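Local coordinates for spermidine synthase (Corynebacterium glutamicum ATCC 13032, PDB 3GJY), which is probably a polyamine-biosynthetic aminopropyltransferase that makes spermidine, built on a fold of the AdoMet-dependent methyltransferase type, at residues Lys90-His95 / Ser159-Ile164. Sequence-based numbering, arbitrary orientation.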
loop_
_atom_site.group_PDB
_atom_site.type_symbol
_atom_site.label_atom_id
_atom_site.label_comp_id
_atom_site.label_asym_id
_atom_site.label_seq_id
_atom_site.Cartn_x
_atom_site.Cartn_y
_atom_site.Cartn_z
ATOM N N LYS A 90 -15.306 -13.042 2.827
ATOM C CA LYS A 90 -15.994 -12.098 1.945
ATOM C C LYS A 90 -15.217 -10.787 1.742
ATOM O O LYS A 90 -15.766 -9.741 1.333
ATOM C CB LYS A 90 -17.430 -11.890 2.377
ATOM C CG LYS A 90 -17.609 -11.421 3.772
ATOM C CD LYS A 90 -19.042 -10.937 3.989
ATOM C CE LYS A 90 -19.241 -10.413 5.377
ATOM N NZ LYS A 90 -20.657 -9.907 5.466
ATOM N N LEU A 91 -13.914 -10.886 1.967
ATOM C CA LEU A 91 -13.055 -9.715 1.967
ATOM C C LEU A 91 -12.907 -9.091 0.581
ATOM O O LEU A 91 -12.654 -9.807 -0.400
ATOM C CB LEU A 91 -11.686 -10.153 2.531
ATOM C CG LEU A 91 -10.824 -8.992 3.020
ATOM C CD1 LEU A 91 -11.405 -8.416 4.291
ATOM C CD2 LEU A 91 -9.411 -9.517 3.279
ATOM N N ARG A 92 -12.993 -7.758 0.520
ATOM C CA ARG A 92 -12.820 -6.969 -0.719
ATOM C C ARG A 92 -11.684 -5.998 -0.443
ATOM O O ARG A 92 -11.803 -5.109 0.406
ATOM C CB ARG A 92 -14.087 -6.192 -1.085
ATOM C CG ARG A 92 -15.286 -7.065 -1.262
ATOM C CD ARG A 92 -16.595 -6.277 -1.072
ATOM N NE ARG A 92 -16.671 -5.730 0.277
ATOM C CZ ARG A 92 -17.618 -4.892 0.699
ATOM N NH1 ARG A 92 -18.559 -4.493 -0.155
ATOM N NH2 ARG A 92 -17.570 -4.406 1.948
ATOM N N ILE A 93 -10.558 -6.176 -1.149
ATOM C CA ILE A 93 -9.404 -5.298 -0.986
ATOM C C ILE A 93 -9.177 -4.503 -2.279
ATOM O O ILE A 93 -9.020 -5.128 -3.347
ATOM C CB ILE A 93 -8.113 -6.070 -0.629
ATOM C CG1 ILE A 93 -8.326 -7.011 0.569
ATOM C CG2 ILE A 93 -6.945 -5.048 -0.404
ATOM C CD1 ILE A 93 -7.095 -7.823 0.914
ATOM N N THR A 94 -9.149 -3.166 -2.177
ATOM C CA THR A 94 -8.814 -2.300 -3.315
ATOM C C THR A 94 -7.395 -1.836 -3.182
ATOM O O THR A 94 -7.013 -1.306 -2.113
ATOM C CB THR A 94 -9.752 -1.060 -3.348
ATOM O OG1 THR A 94 -11.055 -1.539 -3.615
ATOM C CG2 THR A 94 -9.346 -0.024 -4.425
ATOM N N HIS A 95 -6.627 -2.034 -4.256
ATOM C CA HIS A 95 -5.232 -1.634 -4.326
ATOM C C HIS A 95 -5.130 -0.449 -5.255
ATOM O O HIS A 95 -5.355 -0.590 -6.475
ATOM C CB HIS A 95 -4.372 -2.798 -4.860
ATOM C CG HIS A 95 -4.446 -4.018 -4.025
ATOM N ND1 HIS A 95 -3.427 -4.403 -3.175
ATOM C CD2 HIS A 95 -5.405 -4.978 -3.941
ATOM C CE1 HIS A 95 -3.770 -5.539 -2.590
ATOM N NE2 HIS A 95 -4.973 -5.903 -3.022
ATOM N N SER A 159 -18.350 -0.284 -0.139
ATOM C CA SER A 159 -18.058 -1.073 -1.342
ATOM C C SER A 159 -16.770 -1.873 -1.282
ATOM O O SER A 159 -16.492 -2.659 -2.188
ATOM C CB SER A 159 -18.112 -0.141 -2.554
ATOM O OG SER A 159 -17.232 0.970 -2.354
ATOM N N ARG A 160 -15.990 -1.679 -0.222
ATOM C CA ARG A 160 -14.717 -2.442 -0.031
ATOM C C ARG A 160 -14.375 -2.494 1.452
ATOM O O ARG A 160 -14.815 -1.621 2.200
ATOM C CB ARG A 160 -13.564 -1.810 -0.856
ATOM C CG ARG A 160 -13.362 -0.321 -0.568
ATOM C CD ARG A 160 -13.148 0.496 -1.822
ATOM N NE ARG A 160 -14.297 0.558 -2.692
ATOM C CZ ARG A 160 -14.340 0.279 -4.007
ATOM N NH1 ARG A 160 -15.481 0.463 -4.630
ATOM N NH2 ARG A 160 -13.319 -0.208 -4.702
ATOM N N ASP A 161 -13.539 -3.459 1.856
ATOM C CA ASP A 161 -13.211 -3.630 3.273
ATOM C C ASP A 161 -11.871 -3.077 3.637
ATOM O O ASP A 161 -11.659 -2.684 4.791
ATOM C CB ASP A 161 -13.257 -5.114 3.611
ATOM C CG ASP A 161 -14.605 -5.680 3.289
ATOM O OD1 ASP A 161 -15.600 -5.286 3.932
ATOM O OD2 ASP A 161 -14.712 -6.475 2.355
ATOM N N VAL A 162 -10.960 -3.033 2.653
ATOM C CA VAL A 162 -9.597 -2.565 2.865
ATOM C C VAL A 162 -9.204 -1.801 1.623
ATOM O O VAL A 162 -9.474 -2.258 0.526
ATOM C CB VAL A 162 -8.597 -3.772 3.062
ATOM C CG1 VAL A 162 -7.209 -3.242 3.307
ATOM C CG2 VAL A 162 -9.047 -4.713 4.196
ATOM N N ILE A 163 -8.517 -0.683 1.811
ATOM C CA ILE A 163 -7.859 0.033 0.715
ATOM C C ILE A 163 -6.364 0.085 1.032
ATOM O O ILE A 163 -5.984 0.505 2.111
ATOM C CB ILE A 163 -8.406 1.484 0.597
ATOM C CG1 ILE A 163 -9.886 1.484 0.182
ATOM C CG2 ILE A 163 -7.578 2.363 -0.357
ATOM C CD1 ILE A 163 -10.593 2.802 0.485
ATOM N N ILE A 164 -5.538 -0.340 0.072
ATOM C CA ILE A 164 -4.084 -0.251 0.143
ATOM C C ILE A 164 -3.649 0.752 -0.924
ATOM O O ILE A 164 -3.898 0.536 -2.107
ATOM C CB ILE A 164 -3.412 -1.628 -0.084
ATOM C CG1 ILE A 164 -3.940 -2.643 0.968
ATOM C CG2 ILE A 164 -1.880 -1.479 -0.017
ATOM C CD1 ILE A 164 -3.433 -4.025 0.862
HETATM O O HOH W 1 -18.920 -4.755 -2.929
#
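R92 and D161 meet between two adjacent parallel strands, just before the I93–V162 pairing, where a salt bridge and backbone hydrogen bonds join the same two residues. The R92 guanidinium grips the carboxylate side-on, R92 NE to D161 OD2 at 3.0 Å and R92 NH2 to D161 OD1 at 2.9 Å. Both bonds are nearly straight and lie in the guanidinium plane, yet they reach the oxygens from above the carboxylate plane, the two planes being 47° apart. D161 OD2 also accepts R92 N at 2.8 Å with its anti lone pair. R92 O is shared in turn by D161 N (2.8 Å) and V162 N (3.2 Å); the backbone changes direction at D161. R92 NH1 bonds A158 O and a water that also reaches S159 O, while the peptide S159–R160 covers one R92 guanidinium face. Beyond, regular parallel pairing takes over: T94 N bonds V162 O and I164 N bonds T94 O. R160 NH2 donates to T94 OG1 (2.8 Å), and its NE and NH1 hold S159 OG; that hydroxyl also bonds T156 O. On the opposite face I93 CG2 packs against I164 CD1 (3.9 Å), and H95 NE2 bonds N116 OD1. These are central strands of the Rossmann-like sheet, flanked by strands 115-120 and 194-202; helix 102-110 covers the I93, H95 and I164 face, its F107 touching both isoleucines.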